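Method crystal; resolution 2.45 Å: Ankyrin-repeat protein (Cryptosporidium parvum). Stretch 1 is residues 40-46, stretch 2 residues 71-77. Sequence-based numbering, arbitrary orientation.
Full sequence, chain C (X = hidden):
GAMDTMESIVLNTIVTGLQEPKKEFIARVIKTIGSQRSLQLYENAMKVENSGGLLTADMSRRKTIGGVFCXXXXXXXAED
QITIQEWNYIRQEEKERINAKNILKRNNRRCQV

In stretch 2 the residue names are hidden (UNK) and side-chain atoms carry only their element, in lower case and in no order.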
# COMPACT_ATOMS: atom_id res chain seq x y z
N GLN C 40 8.52 1.38 0.86
CA GLN C 40 9.08 1.12 2.21
C GLN C 40 8.70 2.19 3.22
O GLN C 40 8.45 1.87 4.38
CB GLN C 40 10.61 1.00 2.19
CG GLN C 40 11.14 -0.35 1.72
CD GLN C 40 12.68 -0.42 1.67
OE1 GLN C 40 13.27 -1.03 0.77
NE2 GLN C 40 13.33 0.22 2.66
N LEU C 41 8.66 3.44 2.78
CA LEU C 41 8.22 4.55 3.64
C LEU C 41 6.70 4.44 3.99
O LEU C 41 6.29 4.71 5.12
CB LEU C 41 8.52 5.87 2.93
CG LEU C 41 8.87 7.17 3.64
CD1 LEU C 41 10.01 7.01 4.67
CD2 LEU C 41 9.26 8.15 2.57
N TYR C 42 5.90 4.06 2.99
CA TYR C 42 4.45 3.92 3.14
C TYR C 42 4.18 2.79 4.12
O TYR C 42 3.41 2.94 5.07
CB TYR C 42 3.81 3.67 1.77
CG TYR C 42 2.37 3.24 1.83
CD1 TYR C 42 1.44 3.98 2.53
CD2 TYR C 42 1.93 2.08 1.19
CE1 TYR C 42 0.13 3.60 2.61
CE2 TYR C 42 0.59 1.67 1.26
CZ TYR C 42 -0.29 2.44 1.97
OH TYR C 42 -1.61 2.11 2.06
N GLU C 43 4.88 1.68 3.90
CA GLU C 43 4.82 0.54 4.79
C GLU C 43 5.19 0.88 6.22
O GLU C 43 4.48 0.46 7.16
CB GLU C 43 5.74 -0.58 4.32
CG GLU C 43 5.64 -1.75 5.25
CD GLU C 43 6.73 -2.76 5.06
OE1 GLU C 43 7.79 -2.43 4.45
OE2 GLU C 43 6.52 -3.90 5.55
N ASN C 44 6.30 1.62 6.38
CA ASN C 44 6.79 2.00 7.70
C ASN C 44 5.82 2.89 8.43
O ASN C 44 5.64 2.73 9.63
CB ASN C 44 8.16 2.66 7.61
CG ASN C 44 9.27 1.66 7.32
OD1 ASN C 44 9.21 0.51 7.77
ND2 ASN C 44 10.26 2.07 6.53
N ALA C 45 5.18 3.80 7.69
CA ALA C 45 4.11 4.67 8.20
C ALA C 45 2.95 3.83 8.67
O ALA C 45 2.35 4.12 9.71
CB ALA C 45 3.64 5.65 7.15
N MET C 46 2.63 2.79 7.89
CA MET C 46 1.58 1.82 8.28
C MET C 46 1.94 1.05 9.54
O MET C 46 1.07 0.85 10.37
CB MET C 46 1.22 0.87 7.14
CG MET C 46 0.23 1.45 6.12
SD MET C 46 -0.39 0.30 4.84
CE MET C 46 1.15 -0.23 4.05
N UNK C 71 6.97 12.91 8.75
CA UNK C 71 7.97 12.75 9.81
C UNK C 71 9.03 11.70 9.42
O UNK C 71 10.20 11.88 9.65
c UNK C 71 9.02 12.26 12.87
c UNK C 71 9.86 11.60 13.73
c UNK C 71 7.25 12.34 11.12
c UNK C 71 8.06 10.21 12.17
c UNK C 71 8.88 9.53 13.04
o UNK C 71 10.64 9.61 14.71
c UNK C 71 9.79 10.24 13.82
c UNK C 71 8.12 11.59 12.08
N UNK C 72 8.60 10.60 8.81
CA UNK C 72 9.51 9.55 8.36
C UNK C 72 10.42 9.98 7.21
O UNK C 72 11.56 9.56 7.12
c UNK C 72 8.68 8.37 7.92
c UNK C 72 7.30 6.40 8.72
c UNK C 72 8.68 7.10 8.77
c UNK C 72 9.19 7.34 10.18
N UNK C 73 9.88 10.82 6.35
CA UNK C 73 10.56 11.32 5.18
C UNK C 73 11.61 12.29 5.68
O UNK C 73 12.75 12.28 5.21
c UNK C 73 10.49 11.52 2.01
c UNK C 73 8.64 13.22 2.31
c UNK C 73 9.89 12.59 2.95
c UNK C 73 9.52 12.03 4.32
N UNK C 74 11.23 13.07 6.68
CA UNK C 74 12.12 14.02 7.30
C UNK C 74 13.23 13.29 8.04
O UNK C 74 14.34 13.82 8.15
c UNK C 74 12.38 18.13 10.16
c UNK C 74 11.48 16.97 9.76
n UNK C 74 11.89 18.75 11.45
c UNK C 74 11.36 14.93 8.25
c UNK C 74 12.27 15.95 8.94
N UNK C 75 12.93 12.07 8.52
CA UNK C 75 13.95 11.21 9.10
C UNK C 75 14.96 10.75 8.05
O UNK C 75 16.13 10.51 8.38
n UNK C 75 14.88 10.65 12.53
c UNK C 75 13.82 11.28 12.02
c UNK C 75 13.35 10.02 9.86
o UNK C 75 13.66 12.50 12.15
c UNK C 75 12.82 10.41 11.24
N UNK C 76 14.54 10.69 6.79
CA UNK C 76 15.48 10.35 5.73
C UNK C 76 16.51 11.46 5.52
O UNK C 76 17.69 11.18 5.24
c UNK C 76 14.76 9.96 4.43
c UNK C 76 14.73 7.44 4.84
c UNK C 76 13.94 8.65 4.42
c UNK C 76 13.44 8.40 3.00
N UNK C 77 16.09 12.70 5.72
CA UNK C 77 17.00 13.86 5.63
C UNK C 77 17.99 13.86 6.84
O UNK C 77 19.16 14.18 6.69
c UNK C 77 17.13 16.35 5.30
c UNK C 77 15.14 15.18 4.49
c UNK C 77 16.20 15.20 5.56

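Position 71 carries one carbon followed by a ring of six carbons that bears one oxygen, which is a phenol on a methylene stem. No atom of this side chain reaches stretch 1, and the group lies exposed, touching a crystal neighbour. The residue is Tyr-71, and the contact does not draw on its ring.

Position 72 has four carbons and no heteroatom, forked at the second, and its CA-to-CB bond points toward stretch 1. Its CB lies 3.8 Å from CD1 of Leu-41, while one terminal methyl reaches the backbone of the facing helix. Four carbons forked at the second make it leucine, Leu-72. Its CD2 is the reaching methyl, 3.5 Å from N of Ala-45, 3.8 Å from C of Asn-44 and 4.1 Å from CB of Ala-45. Chi1 at -109° and chi2 at 18° both fall between the usual wells.

Position 73 shows the same set, four carbons forked at the second, but its CA-to-CB bond runs sideways to stretch 1. One methyl of the fork nevertheless touches Leu-41. This is Leu-73, buried, with chi1 t and chi2 p; its CD1 sits 3.6 Å from CD2 of Leu-41.

Position 74 is an unbranched row of four carbons ending in a nitrogen. It stays out of reach of stretch 1, with all four chi angles t. An extended chain with a terminal amine is lysine, and Lys-74 is exposed, touching a crystal neighbour.

Position 75 has three carbons, the third carrying one oxygen and one nitrogen: a carboxamide on a two-carbon stem. Its CA-to-CB bond points toward stretch 1, but the end leads away and makes no contact. It is Gln-75, whose polar end is thus kept off an apolar contact.

Position 76 again has four carbons forked at the second, with CA-to-CB toward stretch 1. A methyl of the fork meets Leu-41, and the residue is Leu-76, chi1 m and chi2 t. Its CD1 is 4.1 Å from CD1 of Leu-41.

Position 77 has three carbons, the first carrying the other two, a fork right at CB. That is valine, and Val-77 is out of reach of stretch 1.

The contact works by apolar packing alone, with no hydrogen bond across it. The helix axes approach to 10.3 Å with their directions 125° apart, and the pair buries a modest 232 Å². Leu-41 is the hub: its CA-to-CB bond points sideways, yet its end comes nearer and touches all three leucines of stretch 2. Leu-72 answers by resting on the next turn, against Asn-44 and Ala-45. The small methyl of Ala-45 is part of that seat, and its backbone N, which the Leu-72 methyl approaches, is already hydrogen-bonded to O of Leu-41 at 2.9 Å. The rule is compact: 72 and 76 point toward the partner, 73 joins from the side through its methyl, and 71, 74, 75 and 77 make no contact.

Stretch 2 71-77: YLLKQLV
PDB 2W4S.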